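Local coordinates for putative Outer membrane protein (Helicobacter pylori, PDB 6GW5) that probably attaches the bacterium to host glycans as the SabA adhesin, a Hop-family outer membrane protein of which this chain is the adhesin domain, at residues Q213-N218 and K287-Y292; V65-T70 and N280-I285; T357-A362 and Y397-N402; N364-I369 and V377-I382; N39-Y44 and D336-V341. All coordinates share one frame; numbering follows the deposited sequence.

Interaction 1 (Q213-N218 and K287-Y292). Unlike the reference sequence in segment 213-218: Leu217 (reference Phe).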
# COMPACT_ATOMS: atom_id res chain seq x y z
N GLN A 213 -2.80 -6.42 25.22
CA GLN A 213 -1.61 -5.71 25.73
C GLN A 213 -0.38 -6.03 24.91
O GLN A 213 0.64 -5.35 25.03
CB GLN A 213 -1.36 -6.06 27.21
CG GLN A 213 -2.48 -5.62 28.14
CD GLN A 213 -2.61 -4.12 28.15
OE1 GLN A 213 -1.76 -3.40 28.69
NE2 GLN A 213 -3.65 -3.63 27.49
N TYR A 214 -0.46 -7.06 24.09
CA TYR A 214 0.65 -7.45 23.21
C TYR A 214 0.47 -6.88 21.77
O TYR A 214 -0.52 -7.15 21.08
CB TYR A 214 0.78 -8.97 23.20
CG TYR A 214 1.06 -9.54 24.60
CD1 TYR A 214 2.36 -9.57 25.12
CD2 TYR A 214 0.04 -9.99 25.40
CE1 TYR A 214 2.62 -10.05 26.39
CE2 TYR A 214 0.31 -10.47 26.70
CZ TYR A 214 1.60 -10.51 27.19
OH TYR A 214 1.90 -11.00 28.44
N ALA A 215 1.41 -6.06 21.34
CA ALA A 215 1.30 -5.41 20.02
C ALA A 215 1.04 -6.39 18.88
O ALA A 215 0.39 -6.05 17.89
CB ALA A 215 2.56 -4.62 19.75
N VAL A 216 1.61 -7.60 18.98
CA VAL A 216 1.44 -8.58 17.93
C VAL A 216 -0.02 -8.85 17.69
O VAL A 216 -0.43 -9.07 16.52
CB VAL A 216 2.23 -9.87 18.23
CG1 VAL A 216 1.74 -10.61 19.49
CG2 VAL A 216 2.24 -10.80 17.00
N LEU A 217 -0.81 -8.86 18.76
CA LEU A 217 -2.21 -9.14 18.57
C LEU A 217 -2.86 -7.95 17.91
O LEU A 217 -3.60 -8.10 16.97
CB LEU A 217 -2.92 -9.46 19.88
CG LEU A 217 -4.45 -9.49 19.66
CD1 LEU A 217 -5.04 -10.89 19.60
CD2 LEU A 217 -5.17 -8.62 20.69
N ASN A 218 -2.62 -6.77 18.45
CA ASN A 218 -3.28 -5.59 17.95
C ASN A 218 -2.99 -5.33 16.46
O ASN A 218 -3.87 -4.96 15.70
CB ASN A 218 -2.92 -4.38 18.81
CG ASN A 218 -3.45 -4.50 20.27
OD1 ASN A 218 -4.58 -4.96 20.54
ND2 ASN A 218 -2.59 -4.10 21.22
N LYS A 287 10.21 -7.13 18.03
CA LYS A 287 11.06 -8.22 17.56
C LYS A 287 10.88 -9.53 18.36
O LYS A 287 10.76 -10.60 17.77
CB LYS A 287 12.54 -7.80 17.52
CG LYS A 287 13.42 -8.79 16.76
CD LYS A 287 14.80 -8.29 16.38
CE LYS A 287 15.68 -9.45 15.88
NZ LYS A 287 17.10 -9.07 15.64
N ASP A 288 10.84 -9.41 19.67
CA ASP A 288 10.69 -10.53 20.56
C ASP A 288 9.43 -11.33 20.34
O ASP A 288 9.44 -12.52 20.37
CB ASP A 288 10.90 -10.10 22.01
CG ASP A 288 9.81 -9.19 22.55
OD1 ASP A 288 9.13 -8.51 21.79
OD2 ASP A 288 9.64 -9.11 23.76
N GLN A 289 8.34 -10.64 20.10
CA GLN A 289 7.03 -11.25 19.81
C GLN A 289 7.00 -11.89 18.43
O GLN A 289 6.30 -12.86 18.25
CB GLN A 289 5.90 -10.23 19.92
CG GLN A 289 5.71 -9.71 21.32
CD GLN A 289 4.75 -8.54 21.42
OE1 GLN A 289 3.87 -8.36 20.59
NE2 GLN A 289 4.91 -7.76 22.45
N TYR A 290 7.70 -11.26 17.48
CA TYR A 290 7.75 -11.72 16.10
C TYR A 290 8.53 -13.01 16.05
O TYR A 290 8.17 -13.89 15.29
CB TYR A 290 8.32 -10.67 15.09
CG TYR A 290 8.31 -11.22 13.68
CD1 TYR A 290 7.15 -11.17 12.91
CD2 TYR A 290 9.40 -11.90 13.16
CE1 TYR A 290 7.09 -11.76 11.66
CE2 TYR A 290 9.35 -12.48 11.90
CZ TYR A 290 8.20 -12.39 11.14
OH TYR A 290 8.09 -12.98 9.90
N ARG A 291 9.53 -13.18 16.92
CA ARG A 291 10.24 -14.46 16.99
C ARG A 291 9.36 -15.63 17.38
O ARG A 291 9.63 -16.76 16.99
CB ARG A 291 11.44 -14.39 17.91
CG ARG A 291 12.69 -14.02 17.13
CD ARG A 291 13.91 -13.64 17.96
NE ARG A 291 14.28 -14.67 18.94
CZ ARG A 291 14.81 -15.89 18.68
NH1 ARG A 291 15.03 -16.33 17.43
NH2 ARG A 291 15.12 -16.72 19.71
N TYR A 292 8.34 -15.37 18.19
CA TYR A 292 7.41 -16.42 18.59
C TYR A 292 6.45 -16.63 17.43
O TYR A 292 6.18 -17.77 17.04
CB TYR A 292 6.61 -16.06 19.85
CG TYR A 292 7.31 -16.33 21.18
CD1 TYR A 292 8.32 -15.54 21.63
CD2 TYR A 292 6.87 -17.36 22.02
CE1 TYR A 292 8.90 -15.78 22.85
CE2 TYR A 292 7.47 -17.60 23.23
CZ TYR A 292 8.47 -16.81 23.64
OH TYR A 292 9.04 -17.02 24.85
O HOH W 1 3.41 -5.18 22.98

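Interaction 2 (V65-T70 and N280-I285)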
# COMPACT_ATOMS: atom_id res chain seq x y z
N VAL A 65 -3.13 -11.35 1.83
CA VAL A 65 -4.08 -12.18 2.59
C VAL A 65 -3.43 -13.45 3.15
O VAL A 65 -3.59 -13.75 4.32
CB VAL A 65 -5.31 -12.57 1.72
CG1 VAL A 65 -6.12 -13.73 2.34
CG2 VAL A 65 -6.20 -11.37 1.51
N GLN A 66 -2.75 -14.21 2.31
CA GLN A 66 -1.97 -15.34 2.76
C GLN A 66 -1.18 -15.05 4.02
O GLN A 66 -1.25 -15.79 4.99
CB GLN A 66 -0.96 -15.74 1.68
CG GLN A 66 -1.27 -17.06 1.02
CD GLN A 66 -1.24 -18.21 2.03
OE1 GLN A 66 -0.18 -18.61 2.53
NE2 GLN A 66 -2.41 -18.72 2.33
N ALA A 67 -0.38 -13.99 3.97
CA ALA A 67 0.48 -13.70 5.07
C ALA A 67 -0.35 -13.38 6.31
O ALA A 67 0.01 -13.79 7.42
CB ALA A 67 1.43 -12.54 4.73
N VAL A 68 -1.43 -12.61 6.15
CA VAL A 68 -2.26 -12.22 7.29
C VAL A 68 -2.97 -13.45 7.89
O VAL A 68 -3.02 -13.60 9.11
CB VAL A 68 -3.25 -11.09 6.93
CG1 VAL A 68 -4.22 -10.80 8.08
CG2 VAL A 68 -2.52 -9.81 6.57
N ILE A 69 -3.48 -14.33 7.05
CA ILE A 69 -4.13 -15.53 7.56
C ILE A 69 -3.13 -16.40 8.26
O ILE A 69 -3.38 -16.87 9.35
CB ILE A 69 -4.76 -16.37 6.44
CG1 ILE A 69 -5.93 -15.64 5.77
CG2 ILE A 69 -5.25 -17.71 6.98
CD1 ILE A 69 -6.87 -14.96 6.71
N THR A 70 -2.00 -16.64 7.63
CA THR A 70 -0.93 -17.37 8.28
C THR A 70 -0.69 -16.77 9.70
O THR A 70 -0.61 -17.49 10.70
CB THR A 70 0.35 -17.29 7.41
OG1 THR A 70 0.19 -18.08 6.22
CG2 THR A 70 1.61 -17.71 8.17
N ASN A 280 3.74 -2.72 6.73
CA ASN A 280 4.09 -1.89 7.86
C ASN A 280 3.60 -2.42 9.22
O ASN A 280 4.25 -2.26 10.23
CB ASN A 280 3.58 -0.47 7.65
CG ASN A 280 4.29 0.25 6.52
OD1 ASN A 280 5.38 -0.10 6.13
ND2 ASN A 280 3.67 1.30 6.03
N LEU A 281 2.45 -3.04 9.24
CA LEU A 281 1.96 -3.60 10.47
C LEU A 281 2.75 -4.83 10.87
O LEU A 281 2.94 -5.04 12.03
CB LEU A 281 0.48 -3.90 10.34
CG LEU A 281 -0.35 -2.62 10.37
CD1 LEU A 281 -1.77 -2.93 9.93
CD2 LEU A 281 -0.35 -2.01 11.77
N PHE A 282 3.31 -5.58 9.91
CA PHE A 282 4.26 -6.65 10.26
C PHE A 282 5.56 -6.11 10.77
O PHE A 282 6.13 -6.61 11.74
CB PHE A 282 4.55 -7.53 9.10
CG PHE A 282 3.50 -8.59 8.88
CD1 PHE A 282 3.39 -9.65 9.74
CD2 PHE A 282 2.66 -8.57 7.79
CE1 PHE A 282 2.47 -10.67 9.51
CE2 PHE A 282 1.73 -9.56 7.57
CZ PHE A 282 1.61 -10.60 8.44
N SER A 283 6.04 -5.06 10.12
CA SER A 283 7.33 -4.53 10.44
C SER A 283 7.41 -3.94 11.82
O SER A 283 8.44 -3.99 12.44
CB SER A 283 7.67 -3.43 9.45
OG SER A 283 8.93 -2.89 9.77
N SER A 284 6.33 -3.34 12.30
CA SER A 284 6.40 -2.73 13.64
C SER A 284 6.01 -3.70 14.82
O SER A 284 6.01 -3.28 16.01
CB SER A 284 5.58 -1.49 13.66
OG SER A 284 4.23 -1.89 13.54
N ILE A 285 5.79 -4.99 14.54
CA ILE A 285 5.67 -5.95 15.64
C ILE A 285 6.98 -6.01 16.39
O ILE A 285 8.07 -6.14 15.80
CB ILE A 285 5.36 -7.32 15.12
CG1 ILE A 285 3.99 -7.34 14.43
CG2 ILE A 285 5.32 -8.33 16.24
CD1 ILE A 285 3.79 -8.54 13.55

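Interaction 3 (T357-A362 and Y397-N402)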
# COMPACT_ATOMS: atom_id res chain seq x y z
N THR A 357 -1.56 30.79 -20.83
CA THR A 357 -1.49 31.89 -19.89
C THR A 357 -0.04 32.17 -19.54
O THR A 357 0.39 33.29 -19.54
CB THR A 357 -2.25 31.60 -18.60
OG1 THR A 357 -3.55 31.13 -18.92
CG2 THR A 357 -2.38 32.80 -17.74
N THR A 358 0.69 31.13 -19.21
CA THR A 358 2.05 31.28 -18.78
C THR A 358 2.97 31.85 -19.88
O THR A 358 3.88 32.59 -19.60
CB THR A 358 2.58 29.95 -18.24
OG1 THR A 358 1.74 29.54 -17.16
CG2 THR A 358 4.00 30.09 -17.71
N TYR A 359 2.71 31.51 -21.13
CA TYR A 359 3.48 32.05 -22.21
C TYR A 359 3.22 33.51 -22.34
O TYR A 359 4.15 34.31 -22.47
CB TYR A 359 3.11 31.35 -23.51
CG TYR A 359 3.46 32.11 -24.77
CD1 TYR A 359 4.76 32.41 -25.10
CD2 TYR A 359 2.45 32.51 -25.65
CE1 TYR A 359 5.06 33.11 -26.27
CE2 TYR A 359 2.73 33.18 -26.83
CZ TYR A 359 4.04 33.48 -27.13
OH TYR A 359 4.34 34.13 -28.31
N ASN A 360 1.93 33.86 -22.38
CA ASN A 360 1.51 35.24 -22.47
C ASN A 360 2.07 36.08 -21.33
O ASN A 360 2.69 37.11 -21.58
CB ASN A 360 0.02 35.33 -22.59
CG ASN A 360 -0.42 35.10 -24.02
OD1 ASN A 360 -0.12 35.87 -24.93
ND2 ASN A 360 -1.10 34.03 -24.24
N ASN A 361 2.00 35.55 -20.12
CA ASN A 361 2.62 36.22 -18.98
C ASN A 361 4.09 36.42 -19.18
O ASN A 361 4.61 37.48 -18.88
CB ASN A 361 2.37 35.49 -17.64
CG ASN A 361 0.92 35.61 -17.19
OD1 ASN A 361 0.22 36.59 -17.45
ND2 ASN A 361 0.46 34.60 -16.53
N ALA A 362 4.75 35.40 -19.70
CA ALA A 362 6.19 35.48 -19.89
C ALA A 362 6.54 36.49 -20.97
O ALA A 362 7.50 37.22 -20.82
CB ALA A 362 6.76 34.13 -20.21
N TYR A 397 1.52 24.20 -28.91
CA TYR A 397 1.98 24.38 -27.54
C TYR A 397 3.50 24.21 -27.40
O TYR A 397 4.04 24.34 -26.32
CB TYR A 397 1.21 23.41 -26.64
CG TYR A 397 -0.31 23.59 -26.72
CD1 TYR A 397 -0.93 24.79 -26.29
CD2 TYR A 397 -1.13 22.56 -27.22
CE1 TYR A 397 -2.31 24.94 -26.34
CE2 TYR A 397 -2.50 22.71 -27.28
CZ TYR A 397 -3.09 23.89 -26.84
OH TYR A 397 -4.44 23.99 -26.93
N ASN A 398 4.20 24.05 -28.53
CA ASN A 398 5.59 23.75 -28.52
C ASN A 398 6.44 25.01 -28.49
O ASN A 398 7.18 25.32 -29.39
CB ASN A 398 5.86 22.90 -29.72
CG ASN A 398 7.22 22.25 -29.69
OD1 ASN A 398 7.85 22.14 -28.64
ND2 ASN A 398 7.66 21.80 -30.84
N TYR A 399 6.35 25.75 -27.41
CA TYR A 399 7.04 27.04 -27.30
C TYR A 399 8.54 26.83 -27.31
O TYR A 399 8.99 25.84 -26.79
CB TYR A 399 6.66 27.74 -26.00
CG TYR A 399 5.21 28.11 -26.00
CD1 TYR A 399 4.77 29.21 -26.70
CD2 TYR A 399 4.27 27.35 -25.32
CE1 TYR A 399 3.43 29.55 -26.74
CE2 TYR A 399 2.93 27.67 -25.33
CZ TYR A 399 2.51 28.76 -26.06
OH TYR A 399 1.18 29.09 -26.08
N GLN A 400 9.29 27.75 -27.91
CA GLN A 400 10.76 27.67 -27.88
C GLN A 400 11.28 28.71 -26.98
O GLN A 400 10.94 29.87 -27.09
CB GLN A 400 11.43 27.82 -29.26
CG GLN A 400 11.03 26.71 -30.25
CD GLN A 400 11.15 25.23 -29.74
OE1 GLN A 400 10.14 24.56 -29.48
NE2 GLN A 400 12.37 24.72 -29.67
N ILE A 401 12.05 28.26 -26.03
CA ILE A 401 12.77 29.13 -25.15
C ILE A 401 14.21 29.21 -25.62
O ILE A 401 14.91 28.20 -25.69
CB ILE A 401 12.74 28.57 -23.72
CG1 ILE A 401 11.29 28.56 -23.20
CG2 ILE A 401 13.66 29.38 -22.78
CD1 ILE A 401 11.02 27.41 -22.28
N ASN A 402 14.65 30.41 -25.90
CA ASN A 402 16.02 30.65 -26.31
C ASN A 402 17.02 30.31 -25.21
O ASN A 402 17.02 30.91 -24.15
CB ASN A 402 16.19 32.12 -26.71
CG ASN A 402 17.54 32.40 -27.31
OD1 ASN A 402 18.58 32.24 -26.66
ND2 ASN A 402 17.55 32.78 -28.56

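Interaction 4 (N364-I369 and V377-I382)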
# COMPACT_ATOMS: atom_id res chain seq x y z
N ASN A 364 4.72 39.21 -22.01
CA ASN A 364 4.43 40.54 -21.48
C ASN A 364 5.44 40.98 -20.46
O ASN A 364 5.91 42.11 -20.49
CB ASN A 364 3.05 40.60 -20.85
CG ASN A 364 1.94 40.41 -21.86
OD1 ASN A 364 2.05 40.81 -23.03
ND2 ASN A 364 0.84 39.78 -21.43
N LEU A 365 5.82 40.07 -19.58
CA LEU A 365 6.85 40.37 -18.59
C LEU A 365 8.22 40.67 -19.26
O LEU A 365 8.91 41.61 -18.87
CB LEU A 365 6.97 39.21 -17.58
CG LEU A 365 7.97 39.40 -16.44
CD1 LEU A 365 7.75 40.73 -15.76
CD2 LEU A 365 7.85 38.28 -15.44
N SER A 366 8.59 39.89 -20.26
CA SER A 366 9.86 40.16 -20.97
C SER A 366 9.86 41.54 -21.67
O SER A 366 10.91 42.14 -21.85
CB SER A 366 10.19 39.04 -21.99
OG SER A 366 9.56 39.28 -23.22
N GLN A 367 8.68 42.01 -22.07
CA GLN A 367 8.55 43.29 -22.70
C GLN A 367 8.64 44.38 -21.68
O GLN A 367 9.30 45.40 -21.93
CB GLN A 367 7.24 43.40 -23.45
CG GLN A 367 7.30 42.62 -24.74
CD GLN A 367 5.96 42.43 -25.41
OE1 GLN A 367 5.84 41.63 -26.33
NE2 GLN A 367 4.93 43.14 -24.95
N GLU A 368 8.00 44.18 -20.53
CA GLU A 368 8.13 45.14 -19.44
C GLU A 368 9.58 45.25 -19.01
O GLU A 368 10.07 46.33 -18.80
CB GLU A 368 7.22 44.85 -18.25
CG GLU A 368 5.70 44.94 -18.53
CD GLU A 368 5.17 46.21 -19.24
OE1 GLU A 368 5.57 47.35 -18.94
OE2 GLU A 368 4.28 46.07 -20.11
N ILE A 369 10.28 44.13 -18.96
CA ILE A 369 11.70 44.14 -18.63
C ILE A 369 12.51 44.94 -19.66
O ILE A 369 13.34 45.75 -19.29
CB ILE A 369 12.26 42.71 -18.51
CG1 ILE A 369 11.74 42.08 -17.21
CG2 ILE A 369 13.78 42.72 -18.49
CD1 ILE A 369 12.01 40.59 -17.06
N VAL A 377 19.87 42.44 -19.13
CA VAL A 377 19.70 41.20 -19.91
C VAL A 377 18.75 41.29 -21.10
O VAL A 377 17.58 41.70 -20.96
CB VAL A 377 19.22 40.03 -19.04
CG1 VAL A 377 19.18 38.73 -19.84
CG2 VAL A 377 20.13 39.87 -17.83
N ASN A 378 19.21 40.82 -22.26
CA ASN A 378 18.36 40.76 -23.45
C ASN A 378 17.34 39.63 -23.37
O ASN A 378 17.67 38.48 -23.25
CB ASN A 378 19.17 40.58 -24.72
CG ASN A 378 18.29 40.60 -25.97
OD1 ASN A 378 17.14 41.02 -25.93
ND2 ASN A 378 18.81 40.07 -27.06
N THR A 379 16.08 40.02 -23.50
CA THR A 379 14.94 39.18 -23.21
C THR A 379 13.89 39.21 -24.34
O THR A 379 12.84 38.57 -24.27
CB THR A 379 14.47 39.76 -21.85
OG1 THR A 379 14.62 38.81 -20.80
CG2 THR A 379 13.13 40.30 -21.92
N LYS A 380 14.19 39.98 -25.36
CA LYS A 380 13.37 40.04 -26.53
C LYS A 380 13.22 38.65 -27.16
O LYS A 380 14.23 37.99 -27.49
CB LYS A 380 13.97 41.04 -27.54
CG LYS A 380 13.30 41.11 -28.91
CD LYS A 380 11.98 41.87 -28.88
CE LYS A 380 11.37 42.06 -30.29
NZ LYS A 380 11.53 43.41 -30.91
N ASP A 381 11.98 38.22 -27.33
CA ASP A 381 11.69 36.93 -27.93
C ASP A 381 12.39 35.75 -27.19
O ASP A 381 12.74 34.73 -27.78
CB ASP A 381 12.09 36.94 -29.42
CG ASP A 381 11.15 37.81 -30.30
OD1 ASP A 381 9.99 38.11 -29.93
OD2 ASP A 381 11.61 38.20 -31.38
N ILE A 382 12.61 35.88 -25.88
CA ILE A 382 13.18 34.79 -25.11
C ILE A 382 12.28 33.54 -25.19
O ILE A 382 12.75 32.41 -25.13
CB ILE A 382 13.42 35.20 -23.63
CG1 ILE A 382 14.22 34.13 -22.88
CG2 ILE A 382 12.12 35.47 -22.86
CD1 ILE A 382 14.89 34.69 -21.64

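Interaction 5 (N39-Y44 and D336-V341)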
# COMPACT_ATOMS: atom_id res chain seq x y z
N ASN A 39 -1.11 4.29 -23.99
CA ASN A 39 -1.63 2.91 -24.11
C ASN A 39 -0.87 1.92 -23.29
O ASN A 39 -1.42 0.99 -22.72
CB ASN A 39 -1.64 2.41 -25.57
CG ASN A 39 -2.63 3.18 -26.44
OD1 ASN A 39 -3.63 3.74 -25.94
ND2 ASN A 39 -2.35 3.22 -27.72
N SER A 40 0.42 2.13 -23.24
CA SER A 40 1.32 1.32 -22.51
C SER A 40 1.01 1.38 -21.00
O SER A 40 0.94 0.36 -20.35
CB SER A 40 2.68 1.89 -22.79
OG SER A 40 3.63 0.98 -22.44
N SER A 41 0.87 2.59 -20.47
CA SER A 41 0.50 2.88 -19.10
C SER A 41 -0.83 2.28 -18.74
O SER A 41 -0.98 1.59 -17.70
CB SER A 41 0.40 4.39 -18.96
OG SER A 41 1.64 4.97 -19.29
N LEU A 42 -1.78 2.45 -19.64
CA LEU A 42 -3.10 1.81 -19.48
C LEU A 42 -3.00 0.28 -19.48
O LEU A 42 -3.55 -0.39 -18.60
CB LEU A 42 -4.06 2.30 -20.56
CG LEU A 42 -5.49 1.74 -20.50
CD1 LEU A 42 -6.23 2.10 -19.21
CD2 LEU A 42 -6.28 2.21 -21.70
N ASN A 43 -2.26 -0.28 -20.43
CA ASN A 43 -2.12 -1.73 -20.50
C ASN A 43 -1.42 -2.30 -19.26
O ASN A 43 -1.77 -3.37 -18.78
CB ASN A 43 -1.40 -2.18 -21.75
CG ASN A 43 -2.23 -2.02 -23.02
OD1 ASN A 43 -1.68 -1.75 -24.08
ND2 ASN A 43 -3.55 -2.14 -22.91
N TYR A 44 -0.50 -1.52 -18.70
CA TYR A 44 0.15 -1.91 -17.50
C TYR A 44 -0.88 -2.03 -16.39
O TYR A 44 -0.91 -3.00 -15.66
CB TYR A 44 1.24 -0.94 -17.08
CG TYR A 44 1.96 -1.59 -15.97
CD1 TYR A 44 1.49 -1.49 -14.68
CD2 TYR A 44 2.99 -2.47 -16.22
CE1 TYR A 44 2.09 -2.18 -13.65
CE2 TYR A 44 3.59 -3.14 -15.19
CZ TYR A 44 3.13 -2.98 -13.90
OH TYR A 44 3.71 -3.68 -12.86
N ASP A 336 3.04 3.73 -10.13
CA ASP A 336 3.37 5.16 -9.98
C ASP A 336 3.70 5.80 -11.33
O ASP A 336 3.30 6.92 -11.62
CB ASP A 336 4.57 5.40 -9.07
CG ASP A 336 4.30 5.06 -7.58
OD1 ASP A 336 3.12 5.02 -7.13
OD2 ASP A 336 5.30 4.85 -6.84
N ALA A 337 4.44 5.08 -12.16
CA ALA A 337 4.84 5.65 -13.44
C ALA A 337 3.61 5.85 -14.29
O ALA A 337 3.42 6.95 -14.85
CB ALA A 337 5.85 4.74 -14.15
N ALA A 338 2.76 4.82 -14.36
CA ALA A 338 1.51 4.91 -15.12
C ALA A 338 0.63 6.00 -14.56
O ALA A 338 0.06 6.79 -15.29
CB ALA A 338 0.77 3.59 -15.15
N LEU A 339 0.50 6.05 -13.26
CA LEU A 339 -0.27 7.11 -12.64
C LEU A 339 0.21 8.45 -13.14
O LEU A 339 -0.57 9.33 -13.42
CB LEU A 339 -0.19 7.06 -11.10
CG LEU A 339 -0.83 8.23 -10.30
CD1 LEU A 339 -2.32 8.22 -10.59
CD2 LEU A 339 -0.56 8.13 -8.81
N SER A 340 1.51 8.64 -13.25
CA SER A 340 2.02 9.93 -13.59
C SER A 340 1.67 10.30 -15.05
O SER A 340 1.39 11.45 -15.38
CB SER A 340 3.50 9.94 -13.26
OG SER A 340 4.19 10.67 -14.22
N VAL A 341 1.57 9.31 -15.91
CA VAL A 341 1.10 9.53 -17.25
C VAL A 341 -0.39 9.76 -17.25
O VAL A 341 -0.90 10.63 -17.98
CB VAL A 341 1.47 8.34 -18.13
CG1 VAL A 341 0.73 8.37 -19.46
CG2 VAL A 341 2.97 8.33 -18.36

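Interaction 1 (Q213-N218 and K287-Y292)
Gln289 carries this contact, reaching across to the start of helix 215-240 and meeting Val216, Ala215 and Tyr214. Along helix 287-293, Asp288 comes first, and its OD1 takes a weak hydrogen bond from the backbone N of Gln289. Gln289 follows, with CG anti to its own carbonyl carbon (chi1 -65°) and the chain extended beyond CG, which carries the amide over to the other helix. Gln289 OE1 accepts the backbone N-H of Val216 at 2.9 Å. The donor lies almost on the line of the carbonyl bond, at a C=O...N angle of 170°. Val216 CB sits beside the same OE1 at 3.2 Å and packs on Gln289 CB at 4.1 Å. The other end of the amide, Gln289 NE2, gives a hydrogen bond to a water at 3.0 Å. That water also accepts from Ala215 N at 2.7 Å. Gln289 NE2 lies near the plane of the Tyr214 ring, at its edge, and the amide and ring planes stand 76° apart. Further on, Tyr292 turns to Trp190 and binds Ile205 N through its hydroxyl. Tyr214 also meets Trp190, and its hydroxyl bonds to Ser207. With Tyr214 at the N-cap position, the contact is a helix start with two first-turn N-H groups satisfied from outside, one by a glutamine side chain and one by water.

Interaction 2 (V65-T70 and N280-I285)
Helix-to-helix packing in the core of the elongated bundle brings Phe282, near the end of helix 255-283, against Ala67 and Val68 of helix 60-79. The two backbones stay well apart, with Val68 CA and Phe282 CA separated by 9.1 Å. One aromatic side chain spans most of that distance. Phe282 CG stands anti to the carbonyl carbon of its own residue (chi1 -83°), and this points the ring at the other helix. The ring arrives with its far edge. Its CE2 rests on the methyl group of Ala67, Ala67 CB to Phe282 CE2 being 4.1 Å. Its CZ lies 3.7 Å from Ala67 O, which sits near the ring plane. Val68 flanks the same edge more loosely, with its CG2 4.4 Å from Phe282 CE2. No hydrogen bond joins the two segments, and the contact rests on apolar packing. Ala67, with only a methyl, lets the ring edge come up to the backbone of its helix. All three touching residues are buried. Further helices close around them. Met223 of helix 215-240 touches both Phe282 and Val68. Ile321 of helix 317-346 packs on Phe282, and Ile324 of that helix packs on Ala67. The phenyl ring therefore sits where four helices come together, 60-79, 215-240, 255-283 and 317-346.

Interaction 3 (T357-A362 and Y397-N402)
Tyr359 of helix 348-370 and Tyr399, just ahead of strand 400-401, form an offset stack. The ring centroids are 4.4 Å apart and the planes are tilted by 28°. Tyr399 CE1 lies over one face of the Tyr359 ring, displaced toward its rim. In return, Tyr359 CB stands over a face of the Tyr399 ring as a CH-pi contact, 3.9 Å from its centroid. With CG anti to the backbone N (chi1 159°), the Tyr359 ring is laid against Tyr399. Its CB and CG are among the nearest atoms, and the far end of the ring follows at slightly longer range. The tight side is that of Tyr399, which is buried. Ile383 lies against both tyrosines, and Val356 adds to the Tyr399 side. The looser side is that of Tyr359, which is only partly buried. No hydrogen bond crosses between the segments. The chemistry is thus aromatic and apolar, with dispersion between two ring faces holding the segment that leads into strand 400-401 against the helix.

Interaction 4 (N364-I369 and V377-I382)
This is a buried packing contact between a helix and the loop that follows it, with Ser366 and Ile369 of helix 348-370 facing Thr379 and Ile382 just before strand 383-384. The backbones come near each other, with Ser366 CA 5.6 Å from Thr379 CA. Ile369 CG2 comes to 4.2 Å from Thr379 CG2, though the placing of that threonine methyl is doubtful. Ile382 CG2 approaches Ser366 CB, also at 4.2 Å. Ser366 OG does not bond across; it hydrogen-bonds to Lys363 O, one turn back in its own helix. The loop holds its own shape. Asn378 OD1 accepts from Lys380 N at 3.2 Å as an Asx turn, with the donor above the carbonyl plane. Ile382 N bonds to Thr379 O, closing a type II turn. The Ser366 hydroxyl is thus served by its own helix, and the loop backbone by its own turns and by Gln405. No hydrogen bond is found between the segments, and what joins them is mostly carbon-to-carbon packing.

Interaction 5 (N39-Y44 and D336-V341)
Ser41 of helix 35-54 lies over Ala338 and Val341 of helix 317-346, which sit one turn apart on the same face. The two helices come very near each other here, with Ser41 CA and Ala338 CA 4.6 Å apart. Small side chains allow this. Ala338 CB packs against Ser41 CB at 3.9 Å and also lies 3.7 Å from Ser41 O, so the methyl meets backbone as well as side chain. Val341 meets the serine one turn further on, at its hydroxyl. Its CG1 is 3.5 Å from Ser41 OG and 4.0 Å from Ser41 CB. With Val341 CG1 anti to the backbone N (chi1 167°), both methyls are turned to the serine oxygen, and CG2 lies 3.7 Å from Ser41 OG. The hydroxyl makes no hydrogen bond across the contact. Ser41 OG is instead bonded to Leu37 O, one turn earlier in its own helix, which satisfies this buried polar group. Ser41, Ala338 and Val341 are all buried, and the contact is van der Waals packing of small side chains. The same two helices extend it, with Leu45 touching Ala338 and both Leu37 and Val38 touching Val341. Helix 255-283 runs beside both partners, with Ile261 against Leu42 of helix 35-54 and Ala265 against Leu339 of helix 317-346.

Interactions 2, 4 and 5 are buried, while 1 and 3 are partly buried. Interactions 1 and 2 touch through Ile285, which packs on Val216 and Tyr290. Interactions 3 and 4 share helix 348-370 and meet where Asn402 N lies 2.9 Å from Ile382 O, a probable hydrogen bond. Interactions 2 and 5 both lie in the long bundle, centres about 29 Å apart, with helix 317-346 lining the first and forming half of the second. Only interaction 1 has a direct hydrogen bond between its segments. Interaction 2 is apolar and 3 is aromatic stacking; 4 and 5 are van der Waals packing round a serine whose hydroxyl bonds within its own helix.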